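Local coordinates for scarecrow-like protein 3 (PDB 6KPB) that probably acts as a transcription factor in plant development and binds zinc-finger proteins of the IDD family, at residues N154-E159 / V345-E350; A182-F187 / P195-T200; E210-R215 / F227-V232. All blocks are in the same frame, centred on the assembly; numbering follows the deposited sequence.

Contact 1 of 3, residues N154-E159 / V345-E350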
ATOM      1  N   ASN A 154      -0.224  27.073  24.792  1.00 72.25           N
ATOM      2  CA  ASN A 154      -1.196  27.044  25.882  1.00 75.23           C
ATOM      3  C   ASN A 154      -0.953  28.180  26.871  1.00 78.06           C
ATOM      4  O   ASN A 154      -1.907  28.785  27.372  1.00 88.54           O
ATOM      5  CB  ASN A 154      -1.155  25.694  26.597  1.00 71.21           C
ATOM      6  CG  ASN A 154      -1.777  24.579  25.775  1.00 83.66           C
ATOM      7  OD1 ASN A 154      -2.420  24.827  24.755  1.00 83.22           O
ATOM      8  ND2 ASN A 154      -1.595  23.342  26.223  1.00 87.64           N
ATOM      9  N   ARG A 155       0.315  28.484  27.161  1.00 73.02           N
ATOM     10  CA  ARG A 155       0.624  29.617  28.028  1.00 76.33           C
ATOM     11  C   ARG A 155       0.163  30.928  27.403  1.00 81.55           C
ATOM     12  O   ARG A 155      -0.408  31.786  28.088  1.00 77.59           O
ATOM     13  CB  ARG A 155       2.122  29.663  28.320  1.00 79.46           C
ATOM     14  CG  ARG A 155       2.583  28.697  29.399  1.00105.98           C
ATOM     15  CD  ARG A 155       2.291  29.245  30.788  1.00124.44           C
ATOM     16  NE  ARG A 155       1.398  28.373  31.545  1.00136.26           N
ATOM     17  CZ  ARG A 155       1.790  27.273  32.179  1.00137.10           C
ATOM     18  NH1 ARG A 155       3.064  26.903  32.141  1.00137.51           N
ATOM     19  NH2 ARG A 155       0.910  26.540  32.846  1.00137.43           N
ATOM     20  N   ALA A 156       0.399  31.098  26.100  1.00 73.62           N
ATOM     21  CA  ALA A 156      -0.031  32.318  25.423  1.00 74.22           C
ATOM     22  C   ALA A 156      -1.548  32.448  25.435  1.00 83.70           C
ATOM     23  O   ALA A 156      -2.084  33.554  25.579  1.00 94.92           O
ATOM     24  CB  ALA A 156       0.502  32.338  23.991  1.00 67.94           C
ATOM     25  N   ILE A 157      -2.260  31.329  25.284  1.00 80.75           N
ATOM     26  CA  ILE A 157      -3.718  31.360  25.323  1.00 81.00           C
ATOM     27  C   ILE A 157      -4.208  31.694  26.726  1.00 84.36           C
ATOM     28  O   ILE A 157      -5.072  32.561  26.908  1.00 96.34           O
ATOM     29  CB  ILE A 157      -4.298  30.022  24.827  1.00 77.44           C
ATOM     30  CG1 ILE A 157      -4.134  29.899  23.310  1.00 73.70           C
ATOM     31  CG2 ILE A 157      -5.760  29.884  25.235  1.00 71.00           C
ATOM     32  CD1 ILE A 157      -4.410  28.508  22.783  1.00 69.01           C
ATOM     33  N   LEU A 158      -3.668  31.010  27.739  1.00 82.92           N
ATOM     34  CA  LEU A 158      -4.077  31.268  29.117  1.00 80.05           C
ATOM     35  C   LEU A 158      -3.877  32.731  29.492  1.00 86.43           C
ATOM     36  O   LEU A 158      -4.758  33.353  30.097  1.00 86.41           O
ATOM     37  CB  LEU A 158      -3.299  30.368  30.074  1.00 74.93           C
ATOM     38  CG  LEU A 158      -3.900  29.003  30.397  1.00 85.57           C
ATOM     39  CD1 LEU A 158      -2.817  28.074  30.911  1.00 82.28           C
ATOM     40  CD2 LEU A 158      -5.007  29.148  31.424  1.00 73.48           C
ATOM     41  N   GLU A 159      -2.720  33.292  29.141  1.00 78.11           N
ATOM     42  CA  GLU A 159      -2.446  34.690  29.452  1.00 96.77           C
ATOM     43  C   GLU A 159      -3.341  35.629  28.652  1.00 91.94           C
ATOM     44  O   GLU A 159      -3.681  36.716  29.133  1.00103.41           O
ATOM     45  CB  GLU A 159      -0.965  34.979  29.207  1.00105.91           C
ATOM     46  CG  GLU A 159      -0.645  36.299  28.527  1.00118.07           C
ATOM     47  CD  GLU A 159       0.844  36.457  28.284  1.00130.44           C
ATOM     48  OE1 GLU A 159       1.235  37.344  27.494  1.00131.99           O
ATOM     49  OE2 GLU A 159       1.623  35.684  28.882  1.00133.58           O
ATOM     50  N   VAL A 345      -5.814  35.965  20.429  1.00 84.49           N
ATOM     51  CA  VAL A 345      -4.446  35.539  20.164  1.00 79.79           C
ATOM     52  C   VAL A 345      -4.476  34.478  19.071  1.00 85.43           C
ATOM     53  O   VAL A 345      -5.387  33.647  19.015  1.00 83.98           O
ATOM     54  CB  VAL A 345      -3.748  35.017  21.443  1.00 91.05           C
ATOM     55  CG1 VAL A 345      -4.360  33.700  21.911  1.00 79.08           C
ATOM     56  CG2 VAL A 345      -2.250  34.864  21.212  1.00 84.68           C
ATOM     57  N   MET A 346      -3.488  34.531  18.182  1.00 84.51           N
ATOM     58  CA  MET A 346      -3.238  33.471  17.220  1.00 83.15           C
ATOM     59  C   MET A 346      -1.835  32.936  17.451  1.00 76.77           C
ATOM     60  O   MET A 346      -0.871  33.708  17.483  1.00 82.93           O
ATOM     61  CB  MET A 346      -3.383  33.960  15.777  1.00 89.91           C
ATOM     62  CG  MET A 346      -3.051  32.892  14.744  1.00 84.80           C
ATOM     63  SD  MET A 346      -3.334  33.417  13.043  1.00 89.62           S
ATOM     64  CE  MET A 346      -2.074  34.676  12.855  1.00 93.69           C
ATOM     65  N   VAL A 347      -1.722  31.624  17.616  1.00 75.35           N
ATOM     66  CA  VAL A 347      -0.442  30.972  17.853  1.00 79.28           C
ATOM     67  C   VAL A 347      -0.098  30.137  16.628  1.00 70.77           C
ATOM     68  O   VAL A 347      -0.925  29.353  16.145  1.00 69.06           O
ATOM     69  CB  VAL A 347      -0.468  30.125  19.137  1.00 81.19           C
ATOM     70  CG1 VAL A 347      -0.602  31.031  20.352  1.00 84.64           C
ATOM     71  CG2 VAL A 347      -1.609  29.129  19.110  1.00 90.24           C
ATOM     72  N   VAL A 348       1.114  30.322  16.114  1.00 75.68           N
ATOM     73  CA  VAL A 348       1.546  29.712  14.862  1.00 76.25           C
ATOM     74  C   VAL A 348       2.790  28.881  15.133  1.00 78.00           C
ATOM     75  O   VAL A 348       3.787  29.396  15.658  1.00 82.65           O
ATOM     76  CB  VAL A 348       1.824  30.767  13.779  1.00 77.29           C
ATOM     77  CG1 VAL A 348       2.292  30.094  12.500  1.00 68.98           C
ATOM     78  CG2 VAL A 348       0.583  31.616  13.527  1.00 79.46           C
ATOM     79  N   THR A 349       2.734  27.602  14.773  1.00 76.61           N
ATOM     80  CA  THR A 349       3.892  26.719  14.791  1.00 73.38           C
ATOM     81  C   THR A 349       4.173  26.291  13.358  1.00 74.23           C
ATOM     82  O   THR A 349       3.300  25.717  12.698  1.00 72.33           O
ATOM     83  CB  THR A 349       3.657  25.500  15.685  1.00 78.06           C
ATOM     84  OG1 THR A 349       3.436  25.930  17.034  1.00 79.11           O
ATOM     85  CG2 THR A 349       4.864  24.575  15.650  1.00 76.33           C
ATOM     86  N   GLU A 350       5.380  26.579  12.879  1.00 75.10           N
ATOM     87  CA  GLU A 350       5.738  26.331  11.491  1.00 74.69           C
ATOM     88  C   GLU A 350       7.161  25.801  11.410  1.00 74.00           C
ATOM     89  O   GLU A 350       7.984  26.037  12.298  1.00 71.93           O
ATOM     90  CB  GLU A 350       5.615  27.603  10.640  1.00 78.12           C
ATOM     91  CG  GLU A 350       4.252  27.802  10.007  1.00 90.25           C
ATOM     92  CD  GLU A 350       3.926  26.721   8.996  1.00 90.80           C
ATOM     93  OE1 GLU A 350       2.738  26.355   8.876  1.00 97.36           O
ATOM     94  OE2 GLU A 350       4.862  26.235   8.327  1.00 88.85           O
TER

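Contact 2 of 3, residues A182-F187 / P195-T200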
ATOM      1  N   ALA A 182      -4.012  19.317  28.574  1.00 83.76           N
ATOM      2  CA  ALA A 182      -3.270  20.117  29.541  1.00 77.80           C
ATOM      3  C   ALA A 182      -3.939  21.467  29.772  1.00 82.95           C
ATOM      4  O   ALA A 182      -4.025  21.934  30.913  1.00 90.02           O
ATOM      5  CB  ALA A 182      -1.828  20.304  29.073  1.00 72.56           C
ATOM      6  N   LEU A 183      -4.419  22.107  28.702  1.00 80.44           N
ATOM      7  CA  LEU A 183      -5.074  23.403  28.854  1.00 83.78           C
ATOM      8  C   LEU A 183      -6.355  23.287  29.667  1.00 89.33           C
ATOM      9  O   LEU A 183      -6.733  24.233  30.368  1.00 93.08           O
ATOM     10  CB  LEU A 183      -5.368  24.013  27.483  1.00 79.30           C
ATOM     11  CG  LEU A 183      -5.860  25.462  27.499  1.00 83.47           C
ATOM     12  CD1 LEU A 183      -4.810  26.353  28.132  1.00 88.13           C
ATOM     13  CD2 LEU A 183      -6.204  25.952  26.099  1.00 76.42           C
ATOM     14  N   LEU A 184      -7.035  22.142  29.587  1.00 84.23           N
ATOM     15  CA  LEU A 184      -8.221  21.920  30.407  1.00 91.43           C
ATOM     16  C   LEU A 184      -7.874  21.962  31.890  1.00 94.01           C
ATOM     17  O   LEU A 184      -8.520  22.670  32.672  1.00102.12           O
ATOM     18  CB  LEU A 184      -8.866  20.582  30.042  1.00 96.71           C
ATOM     19  CG  LEU A 184      -9.966  20.600  28.981  1.00100.00           C
ATOM     20  CD1 LEU A 184     -10.295  19.187  28.531  1.00106.75           C
ATOM     21  CD2 LEU A 184     -11.205  21.282  29.532  1.00110.45           C
ATOM     22  N   GLN A 185      -6.848  21.209  32.294  1.00 93.45           N
ATOM     23  CA  GLN A 185      -6.437  21.201  33.695  1.00 91.02           C
ATOM     24  C   GLN A 185      -5.956  22.577  34.138  1.00 82.59           C
ATOM     25  O   GLN A 185      -6.238  23.010  35.262  1.00 82.94           O
ATOM     26  CB  GLN A 185      -5.343  20.155  33.915  1.00 87.34           C
ATOM     27  CG  GLN A 185      -4.690  20.212  35.290  1.00 84.28           C
ATOM     28  CD  GLN A 185      -5.652  19.871  36.413  1.00100.13           C
ATOM     29  OE1 GLN A 185      -5.907  18.699  36.693  1.00 96.65           O
ATOM     30  NE2 GLN A 185      -6.191  20.897  37.062  1.00103.45           N
ATOM     31  N   ALA A 186      -5.228  23.279  33.268  1.00 69.64           N
ATOM     32  CA  ALA A 186      -4.698  24.589  33.630  1.00 70.27           C
ATOM     33  C   ALA A 186      -5.816  25.608  33.808  1.00 86.86           C
ATOM     34  O   ALA A 186      -5.784  26.416  34.744  1.00 87.83           O
ATOM     35  CB  ALA A 186      -3.699  25.056  32.574  1.00 67.39           C
ATOM     36  N   PHE A 187      -6.811  25.587  32.915  1.00 85.98           N
ATOM     37  CA  PHE A 187      -7.981  26.443  33.088  1.00 95.92           C
ATOM     38  C   PHE A 187      -8.690  26.141  34.401  1.00 98.71           C
ATOM     39  O   PHE A 187      -9.162  27.056  35.086  1.00102.78           O
ATOM     40  CB  PHE A 187      -8.943  26.263  31.913  1.00 92.24           C
ATOM     41  CG  PHE A 187      -8.767  27.275  30.816  1.00 88.29           C
ATOM     42  CD1 PHE A 187      -8.501  28.601  31.114  1.00 83.15           C
ATOM     43  CD2 PHE A 187      -8.874  26.901  29.487  1.00 95.30           C
ATOM     44  CE1 PHE A 187      -8.342  29.535  30.106  1.00 83.12           C
ATOM     45  CE2 PHE A 187      -8.717  27.829  28.474  1.00 90.37           C
ATOM     46  CZ  PHE A 187      -8.450  29.147  28.784  1.00 88.17           C
ATOM     47  N   PRO A 195     -13.331  29.042  32.991  1.00106.07           N
ATOM     48  CA  PRO A 195     -14.415  29.649  32.220  1.00101.21           C
ATOM     49  C   PRO A 195     -15.189  28.560  31.486  1.00101.36           C
ATOM     50  O   PRO A 195     -14.842  27.382  31.531  1.00101.89           O
ATOM     51  CB  PRO A 195     -13.669  30.557  31.246  1.00101.30           C
ATOM     52  CG  PRO A 195     -12.405  29.800  30.972  1.00102.59           C
ATOM     53  CD  PRO A 195     -12.042  29.119  32.278  1.00104.22           C
ATOM     54  N   HIS A 196     -16.251  28.971  30.800  1.00100.46           N
ATOM     55  CA  HIS A 196     -16.870  28.068  29.841  1.00109.29           C
ATOM     56  C   HIS A 196     -15.926  27.905  28.658  1.00108.16           C
ATOM     57  O   HIS A 196     -15.582  28.885  27.990  1.00110.40           O
ATOM     58  CB  HIS A 196     -18.226  28.590  29.376  1.00117.12           C
ATOM     59  CG  HIS A 196     -18.884  27.709  28.359  1.00127.51           C
ATOM     60  ND1 HIS A 196     -18.500  27.685  27.035  1.00123.30           N
ATOM     61  CD2 HIS A 196     -19.885  26.804  28.476  1.00130.93           C
ATOM     62  CE1 HIS A 196     -19.241  26.811  26.379  1.00122.46           C
ATOM     63  NE2 HIS A 196     -20.090  26.263  27.230  1.00130.71           N
ATOM     64  N   LEU A 197     -15.494  26.675  28.410  1.00103.08           N
ATOM     65  CA  LEU A 197     -14.528  26.385  27.361  1.00 99.43           C
ATOM     66  C   LEU A 197     -15.230  25.739  26.178  1.00 97.50           C
ATOM     67  O   LEU A 197     -15.978  24.770  26.345  1.00 98.93           O
ATOM     68  CB  LEU A 197     -13.415  25.471  27.874  1.00100.20           C
ATOM     69  CG  LEU A 197     -12.347  25.136  26.836  1.00 98.78           C
ATOM     70  CD1 LEU A 197     -11.776  26.414  26.237  1.00 96.97           C
ATOM     71  CD2 LEU A 197     -11.246  24.295  27.458  1.00 91.11           C
ATOM     72  N   ARG A 198     -14.987  26.277  24.989  1.00 96.73           N
ATOM     73  CA  ARG A 198     -15.457  25.688  23.746  1.00 96.81           C
ATOM     74  C   ARG A 198     -14.262  25.486  22.829  1.00 95.53           C
ATOM     75  O   ARG A 198     -13.441  26.395  22.663  1.00 88.96           O
ATOM     76  CB  ARG A 198     -16.513  26.570  23.077  1.00 94.53           C
ATOM     77  CG  ARG A 198     -16.964  26.081  21.711  1.00101.83           C
ATOM     78  CD  ARG A 198     -18.423  26.431  21.463  1.00120.85           C
ATOM     79  NE  ARG A 198     -18.751  26.432  20.041  1.00126.95           N
ATOM     80  CZ  ARG A 198     -18.807  27.529  19.294  1.00134.11           C
ATOM     81  NH1 ARG A 198     -19.110  27.443  18.006  1.00139.27           N
ATOM     82  NH2 ARG A 198     -18.564  28.714  19.837  1.00129.72           N
ATOM     83  N   ILE A 199     -14.154  24.293  22.254  1.00 86.74           N
ATOM     84  CA  ILE A 199     -13.072  23.954  21.342  1.00 79.66           C
ATOM     85  C   ILE A 199     -13.678  23.480  20.031  1.00 85.55           C
ATOM     86  O   ILE A 199     -14.514  22.568  20.022  1.00 90.31           O
ATOM     87  CB  ILE A 199     -12.138  22.883  21.931  1.00 80.97           C
ATOM     88  CG1 ILE A 199     -11.450  23.419  23.187  1.00 86.53           C
ATOM     89  CG2 ILE A 199     -11.113  22.444  20.893  1.00 75.30           C
ATOM     90  CD1 ILE A 199     -10.410  22.481  23.751  1.00 90.85           C
ATOM     91  N   THR A 200     -13.266  24.103  18.931  1.00 79.72           N
ATOM     92  CA  THR A 200     -13.683  23.711  17.592  1.00 92.17           C
ATOM     93  C   THR A 200     -12.518  23.000  16.917  1.00 96.65           C
ATOM     94  O   THR A 200     -11.461  23.603  16.699  1.00 94.59           O
ATOM     95  CB  THR A 200     -14.124  24.922  16.772  1.00 95.10           C
ATOM     96  OG1 THR A 200     -15.244  25.543  17.410  1.00 98.31           O
ATOM     97  CG2 THR A 200     -14.528  24.491  15.371  1.00 93.89           C
TER

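Contact 3 of 3, residues E210-R215 / F227-V232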
ATOM      1  N   GLU A 210     -13.377  11.908  16.392  1.00110.78           N
ATOM      2  CA  GLU A 210     -14.108  11.108  17.370  1.00121.93           C
ATOM      3  C   GLU A 210     -13.244  10.795  18.585  1.00113.30           C
ATOM      4  O   GLU A 210     -13.715  10.872  19.725  1.00107.01           O
ATOM      5  CB  GLU A 210     -14.609   9.814  16.727  1.00134.69           C
ATOM      6  CG  GLU A 210     -15.570  10.014  15.568  1.00148.27           C
ATOM      7  CD  GLU A 210     -16.035   8.698  14.974  1.00162.28           C
ATOM      8  OE1 GLU A 210     -17.083   8.686  14.296  1.00166.86           O
ATOM      9  OE2 GLU A 210     -15.354   7.674  15.193  1.00164.70           O
ATOM     10  N   GLN A 211     -11.976  10.438  18.363  1.00109.33           N
ATOM     11  CA  GLN A 211     -11.093  10.124  19.483  1.00109.06           C
ATOM     12  C   GLN A 211     -10.797  11.363  20.319  1.00100.58           C
ATOM     13  O   GLN A 211     -10.810  11.303  21.553  1.00 98.75           O
ATOM     14  CB  GLN A 211      -9.796   9.498  18.974  1.00108.25           C
ATOM     15  CG  GLN A 211      -9.979   8.149  18.300  1.00117.34           C
ATOM     16  CD  GLN A 211      -8.660   7.489  17.953  1.00124.19           C
ATOM     17  OE1 GLN A 211      -8.619   6.522  17.194  1.00131.46           O
ATOM     18  NE2 GLN A 211      -7.573   8.009  18.511  1.00120.59           N
ATOM     19  N   MET A 212     -10.529  12.497  19.667  1.00 89.36           N
ATOM     20  CA  MET A 212     -10.283  13.726  20.413  1.00 91.73           C
ATOM     21  C   MET A 212     -11.516  14.136  21.206  1.00103.13           C
ATOM     22  O   MET A 212     -11.426  14.446  22.400  1.00106.42           O
ATOM     23  CB  MET A 212      -9.857  14.849  19.470  1.00 88.85           C
ATOM     24  CG  MET A 212      -9.907  16.218  20.123  1.00 96.10           C
ATOM     25  SD  MET A 212      -9.051  17.493  19.188  1.00114.82           S
ATOM     26  CE  MET A 212      -7.409  16.789  19.081  1.00101.37           C
ATOM     27  N   ALA A 213     -12.682  14.138  20.555  1.00102.75           N
ATOM     28  CA  ALA A 213     -13.917  14.510  21.236  1.00 90.44           C
ATOM     29  C   ALA A 213     -14.164  13.625  22.449  1.00101.78           C
ATOM     30  O   ALA A 213     -14.490  14.117  23.535  1.00116.79           O
ATOM     31  CB  ALA A 213     -15.094  14.430  20.265  1.00 86.15           C
ATOM     32  N   HIS A 214     -14.007  12.310  22.281  1.00 96.71           N
ATOM     33  CA  HIS A 214     -14.220  11.392  23.396  1.00104.81           C
ATOM     34  C   HIS A 214     -13.254  11.673  24.539  1.00105.05           C
ATOM     35  O   HIS A 214     -13.651  11.685  25.711  1.00101.97           O
ATOM     36  CB  HIS A 214     -14.076   9.944  22.922  1.00108.29           C
ATOM     37  CG  HIS A 214     -14.140   8.937  24.029  1.00114.93           C
ATOM     38  ND1 HIS A 214     -13.016   8.470  24.676  1.00118.05           N
ATOM     39  CD2 HIS A 214     -15.192   8.309  24.603  1.00119.33           C
ATOM     40  CE1 HIS A 214     -13.373   7.597  25.601  1.00119.94           C
ATOM     41  NE2 HIS A 214     -14.689   7.481  25.577  1.00121.15           N
ATOM     42  N   ARG A 215     -11.980  11.910  24.220  1.00 99.27           N
ATOM     43  CA  ARG A 215     -10.992  12.116  25.272  1.00 96.20           C
ATOM     44  C   ARG A 215     -11.186  13.459  25.963  1.00101.82           C
ATOM     45  O   ARG A 215     -11.010  13.561  27.177  1.00100.68           O
ATOM     46  CB  ARG A 215      -9.576  12.022  24.700  1.00 95.34           C
ATOM     47  CG  ARG A 215      -8.505  11.729  25.738  1.00111.82           C
ATOM     48  CD  ARG A 215      -7.719  10.477  25.380  1.00108.88           C
ATOM     49  NE  ARG A 215      -6.372  10.498  25.942  1.00116.48           N
ATOM     50  CZ  ARG A 215      -5.289  10.877  25.272  1.00118.18           C
ATOM     51  NH1 ARG A 215      -5.392  11.270  24.010  1.00118.34           N
ATOM     52  NH2 ARG A 215      -4.102  10.864  25.864  1.00121.92           N
ATOM     53  N   PHE A 227     -17.872  22.441  29.148  1.00 88.38           N
ATOM     54  CA  PHE A 227     -17.037  22.305  27.967  1.00 90.24           C
ATOM     55  C   PHE A 227     -17.872  21.821  26.794  1.00 96.57           C
ATOM     56  O   PHE A 227     -18.767  20.986  26.958  1.00 99.49           O
ATOM     57  CB  PHE A 227     -15.872  21.341  28.240  1.00 80.75           C
ATOM     58  CG  PHE A 227     -15.162  20.869  27.003  1.00 91.19           C
ATOM     59  CD1 PHE A 227     -14.279  21.698  26.332  1.00 98.48           C
ATOM     60  CD2 PHE A 227     -15.360  19.582  26.526  1.00 96.54           C
ATOM     61  CE1 PHE A 227     -13.617  21.258  25.199  1.00 85.64           C
ATOM     62  CE2 PHE A 227     -14.703  19.137  25.395  1.00 97.26           C
ATOM     63  CZ  PHE A 227     -13.830  19.976  24.731  1.00 93.96           C
ATOM     64  N   GLN A 228     -17.579  22.354  25.611  1.00103.84           N
ATOM     65  CA  GLN A 228     -18.261  21.960  24.388  1.00109.25           C
ATOM     66  C   GLN A 228     -17.228  21.760  23.293  1.00113.77           C
ATOM     67  O   GLN A 228     -16.328  22.590  23.120  1.00105.47           O
ATOM     68  CB  GLN A 228     -19.299  23.005  23.965  1.00110.57           C
ATOM     69  CG  GLN A 228     -20.160  22.586  22.783  1.00116.16           C
ATOM     70  CD  GLN A 228     -21.305  23.546  22.534  1.00126.83           C
ATOM     71  OE1 GLN A 228     -21.442  24.558  23.224  1.00124.64           O
ATOM     72  NE2 GLN A 228     -22.138  23.233  21.549  1.00135.68           N
ATOM     73  N   PHE A 229     -17.348  20.653  22.568  1.00113.03           N
ATOM     74  CA  PHE A 229     -16.489  20.352  21.431  1.00102.61           C
ATOM     75  C   PHE A 229     -17.373  20.104  20.221  1.00110.29           C
ATOM     76  O   PHE A 229     -18.184  19.172  20.223  1.00117.35           O
ATOM     77  CB  PHE A 229     -15.601  19.137  21.711  1.00 95.72           C
ATOM     78  CG  PHE A 229     -14.726  18.741  20.550  1.00 94.56           C
ATOM     79  CD1 PHE A 229     -15.184  17.848  19.594  1.00 94.68           C
ATOM     80  CD2 PHE A 229     -13.447  19.256  20.418  1.00 90.96           C
ATOM     81  CE1 PHE A 229     -14.388  17.480  18.529  1.00 97.70           C
ATOM     82  CE2 PHE A 229     -12.644  18.889  19.352  1.00 95.86           C
ATOM     83  CZ  PHE A 229     -13.117  17.999  18.407  1.00 95.33           C
ATOM     84  N   ASN A 230     -17.220  20.937  19.194  1.00102.90           N
ATOM     85  CA  ASN A 230     -17.921  20.729  17.938  1.00116.99           C
ATOM     86  C   ASN A 230     -16.910  20.392  16.854  1.00113.50           C
ATOM     87  O   ASN A 230     -16.032  21.216  16.548  1.00102.50           O
ATOM     88  CB  ASN A 230     -18.750  21.957  17.548  1.00128.67           C
ATOM     89  CG  ASN A 230     -17.932  23.233  17.494  1.00137.78           C
ATOM     90  OD1 ASN A 230     -16.905  23.357  18.160  1.00143.53           O
ATOM     91  ND2 ASN A 230     -18.392  24.194  16.699  1.00134.38           N
ATOM     92  N   PRO A 231     -16.965  19.198  16.276  1.00105.40           N
ATOM     93  CA  PRO A 231     -16.029  18.852  15.205  1.00103.35           C
ATOM     94  C   PRO A 231     -16.424  19.495  13.887  1.00 99.08           C
ATOM     95  O   PRO A 231     -17.595  19.781  13.629  1.00 99.80           O
ATOM     96  CB  PRO A 231     -16.136  17.325  15.128  1.00103.10           C
ATOM     97  CG  PRO A 231     -17.537  17.044  15.562  1.00102.14           C
ATOM     98  CD  PRO A 231     -17.864  18.078  16.611  1.00100.02           C
ATOM     99  N   VAL A 232     -15.417  19.730  13.052  1.00100.31           N
ATOM    100  CA  VAL A 232     -15.608  20.255  11.706  1.00102.86           C
ATOM    101  C   VAL A 232     -14.817  19.362  10.761  1.00109.73           C
ATOM    102  O   VAL A 232     -13.580  19.413  10.741  1.00100.84           O
ATOM    103  CB  VAL A 232     -15.168  21.720  11.578  1.00 98.64           C
ATOM    104  CG1 VAL A 232     -15.250  22.170  10.128  1.00100.41           C
ATOM    105  CG2 VAL A 232     -16.027  22.613  12.463  1.00 95.10           C
TER

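Contact 1 of 3, residues N154-E159 / V345-E350
Ile157 and Val345 meet with their side chains crossing at about a right angle, one from helix 145-160 and the other from strand 345-351. The setting is the Rossmann-like core of the GRAS domain, in which helices lie against a largely parallel sheet. Over this short span the helix runs almost exactly opposite to the strand, at 176° between their directions, with axes 8.9 Å apart. Val345 reaches across with CG1. This methyl is held between the backbone N and the carbonyl carbon (chi1 69°), a crowded position, and from there it touches CG1 of Ile157 at 4.1 Å. It also comes within 4.2 Å of Ile157 CA, so it lies beside the helix backbone as well as the branch. The two residues are the nearest pair across the segments, Ile157 CA and Val345 CA being 6.7 Å apart. In the isoleucine, CG1 is the branch beside the backbone N (chi1 -73°), anti to the carbonyl carbon.

Two residues further along the strand, Val347 points the same way as Val345, towards the helix. Its CG1 is the methyl that meets Ala156, which offers its CB, directed towards the strand. The two pairs make a small apolar interface of 164 Å².

Strand 251-257 flanks the same patch: Ala253 touches both Ile157 and Val345, while Val347 leans on Ser255. Away from the strand, the helix is tied to helix 178-189 by the hydrogen bond between Asn154 ND2 and Gln179 O. Further along the strand, Thr349 OG1 is hydrogen-bonded to OG of Ser149, earlier in the same helix. The second apolar pair closes with Ala156 CB lying 4.0 Å from Val347 CG1.

Contact 2 of 3, residues A182-F187 / P195-T200
Phe187, on helix 178-189, packs on both Pro195, just before strand 196-203, and Leu197 within it. From CA its CB heads towards the strand, and the ring begins at CG, which lies 4.0 Å from Pro195 CD. On one flank of the ring, CD1 comes closer still to that proline carbon, at 3.8 Å, while CE1 meets Pro195 CG. The proline thus lies across the phenyl group: its CG sits over one face, 4.3 Å from the ring centroid and 19° off the normal, which is a CH-pi contact. The other flank belongs to Leu197. There Phe187 CD2 meets the leucine CD2 at 4.1 Å, and Phe187 CE2 meets CD1 at 4.0 Å, an approach neither squarely on the face nor on the edge.

With CG of Leu197 anti to the backbone N (chi1 -179°), the branch point lies out towards the helix, and its two methyls divide the partners. CD1 is left to the phenyl ring, whereas CD2 also touches CD2 of Leu184, 3.7 Å away, one helical turn back.

All four touching residues are buried, and the interface is purely apolar. It joins the helix and the second strand of the beta-alpha-beta unit made by strand 166-171, helix 178-189 and strand 196-203. Val167 of the first strand touches Phe187, Pro195 and Leu197 together, Phe227 of strand 227-233 flanks Leu197 on the sheet, and helix 145-160 lies alongside helix 178-189.

Contact 3 of 3, residues E210-R215 / F227-V232
Ala213 and Met212 of helix 206-223 share the ring of Phe229 between them. The helix and the ring's own strand belong to the beta-alpha-beta unit formed by strand 196-203, helix 206-223 and strand 227-233, within the Rossmann-like core. Closest in, Ala213 CB touches Phe229 CD1 at 3.5 Å and is nearly as near to CE1. The alanine CA lies over one face of the ring, 3.9 Å above its plane and offset towards the rim, so the helix backbone itself rests against the phenyl group.

Across the ring from CD1, Met212 makes a Met-aromatic contact. Its SD is 3.9 Å from Phe229 CE2 and 5.0 Å from the ring centroid, and at 63° off the normal the sulfur approaches obliquely. The methionine CG touches CE2 too, so the side chain meets the ring along a length and crosses it at about a right angle. CG is anti to the backbone N in Met212 (chi1 166°), and the chain then bends at chi3, the bond on which its terminal methyl turns.

Outside this shell, Met212 is backed by Ala174 and Pro177, and Leu216, one turn along the helix from Met212, also touches Phe229. The strand is held in the sheet by backbone hydrogen bonds between Gln228 and Asn230 and strand 196-203. Phe227, two residues before Phe229, packs on Leu216, Ile217 and Ala220 further along the helix; over one face of its ring, 4.1 Å above the plane, sits the backbone N of Phe229.

In the fold
All three contacts rest helices on one sheet, contacts 2 and 3 through adjacent parallel strands. Those two are consecutive in the chain, with centres about 12 Å apart, and are joined along their strands, with Ile199 N 2.9 Å from Gln228 O in a probable hydrogen bond. Contact 1 closes a much longer loop that contains both of the others. Its centre is about 13 Å from that of contact 2, and Leu158, on the helix of contact 1, packs on the helix of contact 2: CD2 is 3.6 Å from Phe187 CD1, while CG packs on Leu183 and CD1 on Ala186. Contact 3 does not touch contact 1, their nearest atoms being about 11 Å apart.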